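PDB 4OM9: serine protease pet from Escherichia coli, which acts as a secreted autotransporter enterotoxin of enteroaggregative strains, a serine protease that probably cleaves host alpha-fodrin. Local coordinates for residues I397-L408 with I422-L433; I443-N454 with Y471-V481. All coordinates share one frame; numbering follows the deposited sequence.

Contact 1: residues I397-L408 with I422-L433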
loop_
_atom_site.group_PDB
_atom_site.type_symbol
_atom_site.label_atom_id
_atom_site.label_comp_id
_atom_site.label_asym_id
_atom_site.label_seq_id
_atom_site.Cartn_x
_atom_site.Cartn_y
_atom_site.Cartn_z
ATOM N N ILE A 397 19.760 18.403 4.632
ATOM C CA ILE A 397 18.397 18.909 4.604
ATOM C C ILE A 397 17.430 18.056 5.443
ATOM O O ILE A 397 17.439 16.816 5.357
ATOM C CB ILE A 397 17.888 18.992 3.167
ATOM C CG1 ILE A 397 18.767 19.946 2.365
ATOM C CG2 ILE A 397 16.421 19.433 3.134
ATOM C CD1 ILE A 397 18.547 19.897 0.882
ATOM N N TYR A 398 16.599 18.726 6.248
ATOM C CA TYR A 398 15.581 18.077 7.078
ATOM C C TYR A 398 14.216 18.549 6.622
ATOM O O TYR A 398 13.933 19.744 6.606
ATOM C CB TYR A 398 15.839 18.380 8.545
ATOM C CG TYR A 398 14.755 18.140 9.598
ATOM C CD1 TYR A 398 13.847 19.143 9.919
ATOM C CD2 TYR A 398 14.734 16.961 10.365
ATOM C CE1 TYR A 398 12.913 18.969 10.930
ATOM C CE2 TYR A 398 13.785 16.762 11.372
ATOM C CZ TYR A 398 12.879 17.783 11.650
ATOM O OH TYR A 398 11.946 17.664 12.646
ATOM N N VAL A 399 13.400 17.594 6.182
ATOM C CA VAL A 399 12.079 17.875 5.648
ATOM C C VAL A 399 11.039 17.360 6.630
ATOM O O VAL A 399 11.009 16.161 6.939
ATOM C CB VAL A 399 11.893 17.229 4.283
ATOM C CG1 VAL A 399 10.601 17.692 3.618
ATOM C CG2 VAL A 399 13.109 17.542 3.409
ATOM N N ALA A 400 10.204 18.260 7.135
ATOM C CA ALA A 400 9.223 17.882 8.150
ATOM C C ALA A 400 7.806 18.384 7.865
ATOM O O ALA A 400 7.606 19.422 7.226
ATOM C CB ALA A 400 9.676 18.385 9.520
ATOM N N GLY A 401 6.820 17.609 8.319
ATOM C CA GLY A 401 5.498 18.155 8.572
ATOM C C GLY A 401 4.474 17.953 7.487
ATOM O O GLY A 401 3.275 18.157 7.712
ATOM N N GLY A 402 4.935 17.599 6.296
ATOM C CA GLY A 402 4.015 17.227 5.228
ATOM C C GLY A 402 4.043 18.015 3.929
ATOM O O GLY A 402 4.205 17.440 2.858
ATOM N N PRO A 403 3.849 19.342 4.002
ATOM C CA PRO A 403 3.539 20.031 2.752
ATOM C C PRO A 403 4.721 20.745 2.100
ATOM O O PRO A 403 4.488 21.483 1.153
ATOM C CB PRO A 403 2.489 21.045 3.191
ATOM C CG PRO A 403 2.943 21.422 4.580
ATOM C CD PRO A 403 3.698 20.235 5.160
ATOM N N GLY A 404 5.949 20.553 2.571
ATOM C CA GLY A 404 7.076 21.196 1.913
ATOM C C GLY A 404 7.562 20.425 0.684
ATOM O O GLY A 404 7.372 19.211 0.575
ATOM N N THR A 405 8.167 21.152 -0.247
ATOM C CA THR A 405 8.825 20.577 -1.416
ATOM C C THR A 405 10.285 21.035 -1.478
ATOM O O THR A 405 10.599 22.214 -1.250
ATOM C CB THR A 405 8.108 20.979 -2.711
ATOM O OG1 THR A 405 6.815 20.373 -2.724
ATOM C CG2 THR A 405 8.881 20.507 -3.948
ATOM N N VAL A 406 11.166 20.086 -1.752
ATOM C CA VAL A 406 12.544 20.368 -2.098
ATOM C C VAL A 406 12.784 20.029 -3.576
ATOM O O VAL A 406 12.492 18.914 -4.027
ATOM C CB VAL A 406 13.502 19.578 -1.216
ATOM C CG1 VAL A 406 14.960 19.793 -1.684
ATOM C CG2 VAL A 406 13.337 19.998 0.210
ATOM N N GLN A 407 13.318 20.981 -4.331
ATOM C CA GLN A 407 13.427 20.814 -5.767
ATOM C C GLN A 407 14.844 21.026 -6.286
ATOM O O GLN A 407 15.429 22.082 -6.084
ATOM C CB GLN A 407 12.481 21.769 -6.506
ATOM C CG GLN A 407 12.637 21.645 -8.026
ATOM C CD GLN A 407 11.804 22.624 -8.806
ATOM O OE1 GLN A 407 12.209 23.768 -9.011
ATOM N NE2 GLN A 407 10.645 22.182 -9.269
ATOM N N LEU A 408 15.376 20.017 -6.972
ATOM C CA LEU A 408 16.700 20.105 -7.577
ATOM C C LEU A 408 16.702 21.005 -8.798
ATOM O O LEU A 408 15.817 20.907 -9.636
ATOM C CB LEU A 408 17.196 18.718 -7.965
ATOM C CG LEU A 408 17.090 17.695 -6.839
ATOM C CD1 LEU A 408 17.835 16.427 -7.192
ATOM C CD2 LEU A 408 17.639 18.274 -5.558
ATOM N N ILE A 422 19.751 14.292 2.814
ATOM C CA ILE A 422 18.380 14.729 3.017
ATOM C C ILE A 422 17.591 13.694 3.842
ATOM O O ILE A 422 17.789 12.470 3.756
ATOM C CB ILE A 422 17.692 15.049 1.660
ATOM C CG1 ILE A 422 16.283 15.617 1.884
ATOM C CG2 ILE A 422 17.713 13.844 0.711
ATOM C CD1 ILE A 422 15.714 16.379 0.703
ATOM N N PHE A 423 16.735 14.215 4.703
ATOM C CA PHE A 423 16.112 13.431 5.753
ATOM C C PHE A 423 14.696 13.932 5.874
ATOM O O PHE A 423 14.463 15.139 5.848
ATOM C CB PHE A 423 16.876 13.562 7.081
ATOM C CG PHE A 423 18.338 13.208 6.971
ATOM C CD1 PHE A 423 19.264 14.139 6.499
ATOM C CD2 PHE A 423 18.786 11.935 7.315
ATOM C CE1 PHE A 423 20.608 13.801 6.362
ATOM C CE2 PHE A 423 20.127 11.591 7.183
ATOM C CZ PHE A 423 21.036 12.524 6.710
ATOM N N PHE A 424 13.757 12.995 5.970
ATOM C CA PHE A 424 12.348 13.310 6.003
ATOM C C PHE A 424 11.766 12.735 7.273
ATOM O O PHE A 424 11.687 11.518 7.373
ATOM C CB PHE A 424 11.610 12.707 4.809
ATOM C CG PHE A 424 12.280 12.916 3.465
ATOM C CD1 PHE A 424 13.353 12.135 3.075
ATOM C CD2 PHE A 424 11.774 13.839 2.563
ATOM C CE1 PHE A 424 13.957 12.325 1.834
ATOM C CE2 PHE A 424 12.361 14.018 1.308
ATOM C CZ PHE A 424 13.458 13.276 0.948
ATOM N N THR A 425 11.388 13.576 8.251
ATOM C CA THR A 425 10.690 13.058 9.427
ATOM C C THR A 425 9.229 12.850 9.152
ATOM O O THR A 425 8.793 12.835 8.010
ATOM C CB THR A 425 10.704 13.979 10.657
ATOM O OG1 THR A 425 11.172 15.279 10.309
ATOM C CG2 THR A 425 11.479 13.388 11.808
ATOM N N GLU A 426 8.493 12.775 10.259
ATOM C CA GLU A 426 7.065 12.531 10.301
ATOM C C GLU A 426 6.350 13.403 9.283
ATOM O O GLU A 426 6.563 14.620 9.247
ATOM C CB GLU A 426 6.533 12.793 11.726
ATOM C CG GLU A 426 5.148 12.204 12.035
ATOM C CD GLU A 426 4.674 12.515 13.465
ATOM O OE1 GLU A 426 4.539 11.568 14.265
ATOM O OE2 GLU A 426 4.442 13.708 13.786
ATOM N N ASN A 427 5.553 12.752 8.438
ATOM C CA ASN A 427 4.733 13.378 7.393
ATOM C C ASN A 427 5.538 13.841 6.187
ATOM O O ASN A 427 4.969 14.139 5.133
ATOM C CB ASN A 427 3.912 14.534 7.964
ATOM C CG ASN A 427 2.836 14.057 8.950
ATOM O OD1 ASN A 427 2.252 12.983 8.783
ATOM N ND2 ASN A 427 2.585 14.850 9.983
ATOM N N GLY A 428 6.854 13.897 6.345
ATOM C CA GLY A 428 7.766 14.164 5.250
ATOM C C GLY A 428 7.503 15.376 4.378
ATOM O O GLY A 428 7.198 16.468 4.874
ATOM N N GLY A 429 7.623 15.154 3.067
ATOM C CA GLY A 429 7.471 16.181 2.054
ATOM C C GLY A 429 7.881 15.617 0.699
ATOM O O GLY A 429 7.968 14.394 0.544
ATOM N N LYS A 430 8.113 16.493 -0.275
ATOM C CA LYS A 430 8.387 16.080 -1.646
ATOM C C LYS A 430 9.792 16.436 -2.086
ATOM O O LYS A 430 10.248 17.565 -1.864
ATOM C CB LYS A 430 7.393 16.714 -2.620
ATOM C CG LYS A 430 6.132 15.906 -2.868
ATOM C CD LYS A 430 5.647 16.087 -4.312
ATOM C CE LYS A 430 4.569 15.038 -4.670
ATOM N NZ LYS A 430 4.353 14.851 -6.147
ATOM N N LEU A 431 10.471 15.469 -2.701
ATOM C CA LEU A 431 11.719 15.718 -3.425
ATOM C C LEU A 431 11.455 15.627 -4.923
ATOM O O LEU A 431 11.142 14.555 -5.437
ATOM C CB LEU A 431 12.822 14.728 -3.027
ATOM C CG LEU A 431 14.091 14.874 -3.898
ATOM C CD1 LEU A 431 14.668 16.300 -3.806
ATOM C CD2 LEU A 431 15.160 13.862 -3.522
ATOM N N ASP A 432 11.570 16.764 -5.610
ATOM C CA ASP A 432 11.379 16.841 -7.062
ATOM C C ASP A 432 12.740 16.864 -7.756
ATOM O O ASP A 432 13.469 17.874 -7.701
ATOM C CB ASP A 432 10.547 18.075 -7.426
ATOM C CG ASP A 432 10.285 18.201 -8.919
ATOM O OD1 ASP A 432 10.623 17.282 -9.696
ATOM O OD2 ASP A 432 9.721 19.235 -9.331
ATOM N N LEU A 433 13.086 15.746 -8.394
ATOM C CA LEU A 433 14.386 15.597 -9.050
ATOM C C LEU A 433 14.457 16.518 -10.244
ATOM O O LEU A 433 15.541 16.815 -10.733
ATOM C CB LEU A 433 14.640 14.144 -9.494
ATOM C CG LEU A 433 14.581 13.075 -8.403
ATOM C CD1 LEU A 433 14.939 11.724 -8.950
ATOM C CD2 LEU A 433 15.487 13.406 -7.259
#
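Gln407 and Asp432 each carry CG trans to the backbone N (chi1 177° and -179°), which lays the two side chains alongside each other on one face of parallel strands 404-408 and 429-432. Gln407 NE2 then donates to Asp432 OD2 at 3.1 Å, with the acceptor close to the amide plane but the N-H arriving from above the carboxylate plane. Asp432 OD2 also binds Ser455, and OD1 takes the backbone N of Asn434, so the carboxylate is gripped from several directions. From the second strand pair, 397-399 with 422-424, Ile422 sends CG1 opposite its N (chi1 -175°) into the interior, which carries CD1 to Val399 CG2 (3.9 Å) and Ile397 CG2 (4.0 Å). Val406 and Leu431 point inward from the first pair, and Leu431 CD1 meets Leu408 CD2 at 4.0 Å; Leu388 of strand 385-388 and Phe440 of strand 438-440 pack against these aliphatic groups. Backbone bonds knit both strand pairs, the one from Val406 N to Lys430 O measuring 2.7 Å. Between the pairs the chain turns through Gly401-Gly402 and the type II turn Thr425-Gly428, where Gly402 N donates to Gly428 O (2.9 Å). On the face opposite Ile397 and Val399, Thr425 OG1 comes obliquely to the buried Tyr398 ring, 3.2 Å from CE2, while Tyr398 OH is held by Glu113 and the backbone N of Ser87. Such stacked parallel coils are the hallmark of the autotransporter beta-helix. Chemically, aliphatic carbons fill the interior and backbone bonds set the register, while the amide-carboxylate pair, its acid probably kept ionised by its donors, adds a side-chain bond on the opposite face.

Contact 2: residues I443-N454 with Y471-V481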
loop_
_atom_site.group_PDB
_atom_site.type_symbol
_atom_site.label_atom_id
_atom_site.label_comp_id
_atom_site.label_asym_id
_atom_site.label_seq_id
_atom_site.Cartn_x
_atom_site.Cartn_y
_atom_site.Cartn_z
ATOM N N ILE A 443 17.532 6.065 0.957
ATOM C CA ILE A 443 16.721 7.251 1.221
ATOM C C ILE A 443 16.297 7.269 2.681
ATOM O O ILE A 443 15.700 6.301 3.159
ATOM C CB ILE A 443 15.453 7.317 0.379
ATOM C CG1 ILE A 443 15.772 7.220 -1.097
ATOM C CG2 ILE A 443 14.702 8.607 0.684
ATOM C CD1 ILE A 443 14.683 6.442 -1.893
ATOM N N ALA A 444 16.585 8.360 3.386
ATOM C CA ALA A 444 16.225 8.447 4.794
ATOM C C ALA A 444 14.824 9.038 5.006
ATOM O O ALA A 444 14.667 10.231 5.326
ATOM C CB ALA A 444 17.254 9.248 5.551
ATOM N N ALA A 445 13.818 8.168 4.861
ATOM C CA ALA A 445 12.413 8.539 4.931
ATOM C C ALA A 445 11.796 7.775 6.064
ATOM O O ALA A 445 12.075 6.586 6.173
ATOM C CB ALA A 445 11.720 8.218 3.617
ATOM N N THR A 446 10.999 8.421 6.931
ATOM C CA THR A 446 10.373 7.669 8.029
ATOM C C THR A 446 9.025 7.108 7.648
ATOM O O THR A 446 8.624 6.107 8.191
ATOM C CB THR A 446 10.176 8.500 9.336
ATOM O OG1 THR A 446 9.239 9.574 9.127
ATOM C CG2 THR A 446 11.444 9.095 9.729
ATOM N N ASP A 447 8.327 7.747 6.724
ATOM C CA ASP A 447 6.982 7.305 6.401
ATOM C C ASP A 447 6.524 7.694 5.002
ATOM O O ASP A 447 7.184 8.430 4.296
ATOM C CB ASP A 447 5.971 7.846 7.444
ATOM C CG ASP A 447 5.894 9.384 7.465
ATOM O OD1 ASP A 447 5.882 10.000 6.379
ATOM O OD2 ASP A 447 5.805 9.975 8.568
ATOM N N SER A 448 5.339 7.231 4.646
ATOM C CA SER A 448 4.813 7.413 3.310
ATOM C C SER A 448 4.258 8.796 3.080
ATOM O O SER A 448 3.554 9.021 2.093
ATOM C CB SER A 448 3.726 6.379 3.041
ATOM O OG SER A 448 2.742 6.459 4.036
ATOM N N GLY A 449 4.535 9.711 4.008
ATOM C CA GLY A 449 4.316 11.124 3.763
ATOM C C GLY A 449 5.360 11.664 2.782
ATOM O O GLY A 449 5.157 12.713 2.170
ATOM N N THR A 450 6.469 10.938 2.642
ATOM C CA THR A 450 7.545 11.299 1.727
ATOM C C THR A 450 7.314 10.757 0.311
ATOM O O THR A 450 6.970 9.581 0.122
ATOM C CB THR A 450 8.912 10.768 2.234
ATOM O OG1 THR A 450 9.231 11.381 3.485
ATOM C CG2 THR A 450 10.021 11.043 1.233
ATOM N N THR A 451 7.510 11.618 -0.681
ATOM C CA THR A 451 7.471 11.192 -2.064
ATOM C C THR A 451 8.647 11.796 -2.833
ATOM O O THR A 451 9.007 12.976 -2.659
ATOM C CB THR A 451 6.157 11.590 -2.744
ATOM O OG1 THR A 451 5.054 11.168 -1.932
ATOM C CG2 THR A 451 6.056 10.942 -4.136
ATOM N N ILE A 452 9.268 10.962 -3.657
ATOM C CA ILE A 452 10.293 11.413 -4.585
ATOM C C ILE A 452 9.638 11.423 -5.931
ATOM O O ILE A 452 9.063 10.429 -6.343
ATOM C CB ILE A 452 11.524 10.508 -4.560
ATOM C CG1 ILE A 452 12.202 10.615 -3.185
ATOM C CG2 ILE A 452 12.476 10.852 -5.710
ATOM C CD1 ILE A 452 13.369 9.666 -2.970
ATOM N N THR A 453 9.671 12.567 -6.592
ATOM C CA THR A 453 8.947 12.738 -7.842
ATOM C C THR A 453 9.803 13.399 -8.913
ATOM O O THR A 453 10.983 13.686 -8.704
ATOM C CB THR A 453 7.682 13.592 -7.636
ATOM O OG1 THR A 453 6.859 13.491 -8.805
ATOM C CG2 THR A 453 8.066 15.090 -7.390
ATOM N N ASN A 454 9.205 13.641 -10.069
ATOM C CA ASN A 454 9.842 14.473 -11.069
ATOM C C ASN A 454 8.802 15.173 -11.924
ATOM O O ASN A 454 8.147 14.544 -12.751
ATOM C CB ASN A 454 10.780 13.664 -11.946
ATOM C CG ASN A 454 11.290 14.465 -13.128
ATOM O OD1 ASN A 454 11.509 15.666 -13.013
ATOM N ND2 ASN A 454 11.445 13.813 -14.282
ATOM N N TYR A 471 17.264 -2.900 3.374
ATOM C CA TYR A 471 16.844 -1.531 3.581
ATOM C C TYR A 471 15.402 -1.368 3.105
ATOM O O TYR A 471 15.009 -1.910 2.054
ATOM C CB TYR A 471 17.774 -0.543 2.856
ATOM C CG TYR A 471 17.069 0.759 2.563
ATOM C CD1 TYR A 471 16.856 1.711 3.560
ATOM C CD2 TYR A 471 16.579 1.022 1.298
ATOM C CE1 TYR A 471 16.176 2.898 3.288
ATOM C CE2 TYR A 471 15.917 2.189 1.022
ATOM C CZ TYR A 471 15.714 3.125 2.013
ATOM O OH TYR A 471 15.034 4.274 1.694
ATOM N N ILE A 472 14.599 -0.651 3.888
ATOM C CA ILE A 472 13.225 -0.397 3.482
ATOM C C ILE A 472 12.994 1.087 3.198
ATOM O O ILE A 472 13.229 1.920 4.053
ATOM C CB ILE A 472 12.216 -0.869 4.541
ATOM C CG1 ILE A 472 12.557 -2.287 4.998
ATOM C CG2 ILE A 472 10.801 -0.805 3.976
ATOM C CD1 ILE A 472 11.537 -2.901 5.965
ATOM N N TYR A 473 12.543 1.393 1.984
ATOM C CA TYR A 473 12.088 2.731 1.653
ATOM C C TYR A 473 10.620 2.794 2.025
ATOM O O TYR A 473 9.800 2.045 1.461
ATOM C CB TYR A 473 12.309 3.054 0.171
ATOM C CG TYR A 473 11.768 4.404 -0.258
ATOM C CD1 TYR A 473 12.114 5.577 0.437
ATOM C CD2 TYR A 473 10.934 4.519 -1.372
ATOM C CE1 TYR A 473 11.623 6.811 0.043
ATOM C CE2 TYR A 473 10.436 5.745 -1.773
ATOM C CZ TYR A 473 10.787 6.893 -1.069
ATOM O OH TYR A 473 10.283 8.117 -1.465
ATOM N N HIS A 474 10.304 3.640 3.010
ATOM C CA HIS A 474 8.945 3.829 3.489
ATOM C C HIS A 474 8.172 4.862 2.655
ATOM O O HIS A 474 6.960 4.988 2.796
ATOM C CB HIS A 474 8.944 4.284 4.949
ATOM C CG HIS A 474 9.327 3.225 5.950
ATOM N ND1 HIS A 474 8.652 2.026 6.081
ATOM C CD2 HIS A 474 10.262 3.245 6.933
ATOM C CE1 HIS A 474 9.189 1.330 7.074
ATOM N NE2 HIS A 474 10.162 2.046 7.605
ATOM N N GLY A 475 8.869 5.627 1.815
ATOM C CA GLY A 475 8.238 6.716 1.075
ATOM C C GLY A 475 7.674 6.310 -0.280
ATOM O O GLY A 475 7.629 5.119 -0.619
ATOM N N ASN A 476 7.261 7.291 -1.080
ATOM C CA ASN A 476 6.697 6.978 -2.390
ATOM C C ASN A 476 7.551 7.435 -3.584
ATOM O O ASN A 476 8.574 8.103 -3.427
ATOM C CB ASN A 476 5.304 7.581 -2.528
ATOM C CG ASN A 476 4.463 7.385 -1.294
ATOM O OD1 ASN A 476 4.121 6.257 -0.941
ATOM N ND2 ASN A 476 4.122 8.492 -0.620
ATOM N N VAL A 477 7.108 7.028 -4.771
ATOM C CA VAL A 477 7.631 7.495 -6.037
ATOM C C VAL A 477 6.467 7.764 -6.980
ATOM O O VAL A 477 5.574 6.917 -7.146
ATOM C CB VAL A 477 8.590 6.458 -6.711
ATOM C CG1 VAL A 477 9.020 6.947 -8.093
ATOM C CG2 VAL A 477 9.796 6.184 -5.842
ATOM N N ASP A 478 6.467 8.925 -7.617
ATOM C CA ASP A 478 5.572 9.117 -8.743
ATOM C C ASP A 478 6.181 10.148 -9.685
ATOM O O ASP A 478 7.336 10.531 -9.526
ATOM C CB ASP A 478 4.160 9.510 -8.278
ATOM C CG ASP A 478 4.089 10.906 -7.674
ATOM O OD1 ASP A 478 5.069 11.675 -7.726
ATOM O OD2 ASP A 478 3.013 11.252 -7.155
ATOM N N GLY A 479 5.406 10.586 -10.668
ATOM C CA GLY A 479 5.930 11.471 -11.689
ATOM C C GLY A 479 6.838 10.784 -12.699
ATOM O O GLY A 479 6.835 9.554 -12.839
ATOM N N ASN A 480 7.630 11.599 -13.389
ATOM C CA ASN A 480 8.429 11.159 -14.525
ATOM C C ASN A 480 9.772 10.577 -14.095
ATOM O O ASN A 480 10.824 11.162 -14.350
ATOM C CB ASN A 480 8.633 12.329 -15.491
ATOM C CG ASN A 480 9.281 11.908 -16.800
ATOM O OD1 ASN A 480 9.238 10.739 -17.177
ATOM N ND2 ASN A 480 9.888 12.867 -17.500
ATOM N N VAL A 481 9.720 9.409 -13.460
ATOM C CA VAL A 481 10.891 8.813 -12.834
ATOM C C VAL A 481 11.167 7.390 -13.367
ATOM O O VAL A 481 10.252 6.664 -13.754
ATOM C CB VAL A 481 10.711 8.770 -11.297
ATOM C CG1 VAL A 481 11.882 8.106 -10.612
ATOM C CG2 VAL A 481 10.471 10.193 -10.717
HETATM O O HOH W 1 12.487 4.686 4.322
#
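Asn476 crosses obliquely to Thr451 and holds two polar atoms of 443-454 through one nitrogen: its ND2 donates to Thr451 OG1 (3.1 Å), which lies in the amide plane, and to Ser448 O (2.8 Å), which is tilted from it. Its OD1 takes the backbone N of Asp501. Its backbone O accepts from Ile452 N and from Tyr473 OH (2.6 Å from Asn476 O), approaching from opposite faces of the carbonyl plane. The Tyr473 ring is sandwiched, with Gly475 N over the centre of one face and Ile443 CD1 over the opposite face. At one end of the contact His474 sets its ring beside the carbonyls of Ala445 and Thr446, the first at the ring's edge, with CD2 3.5 Å from Thr446 O, while NE2 is bound by Asp622. A water accepts from His474 N and donates to Ala445 O (2.7 Å) and Ile472 O, bridging the segments. At the far end Asn454 and Asn480 run side by side with amide planes 14° apart, and Asn454 ND2 meets Asn480 O at 2.7 Å. Side chains, mainly asparagines, and a water thus supplement a short run of backbone bonds, giving polar groups of this largely buried contact specific partners between beta-helix coils.

Contact 1 closes before contact 2 opens along the chain, and their centres lie about 10 Å apart, as expected of neighbouring coils in the beta-helix of the passenger domain. Two sheets, whose strands here run parallel, pass through both: strand 422-424 borders 444-445, and 429-432 borders 451-453, joined by a probable hydrogen bond from Thr453 N to Leu431 O (2.7 Å). The turns also meet, Asp447 OD2 lying 2.8 Å from Asn427 N. Within this chain 444-445 and 476-477 are the last strands of the two sheets, whereas 471-473 pairs onward with 496-498, consistent with contact 1 being a regular part of the helix and contact 2 a change of pairing.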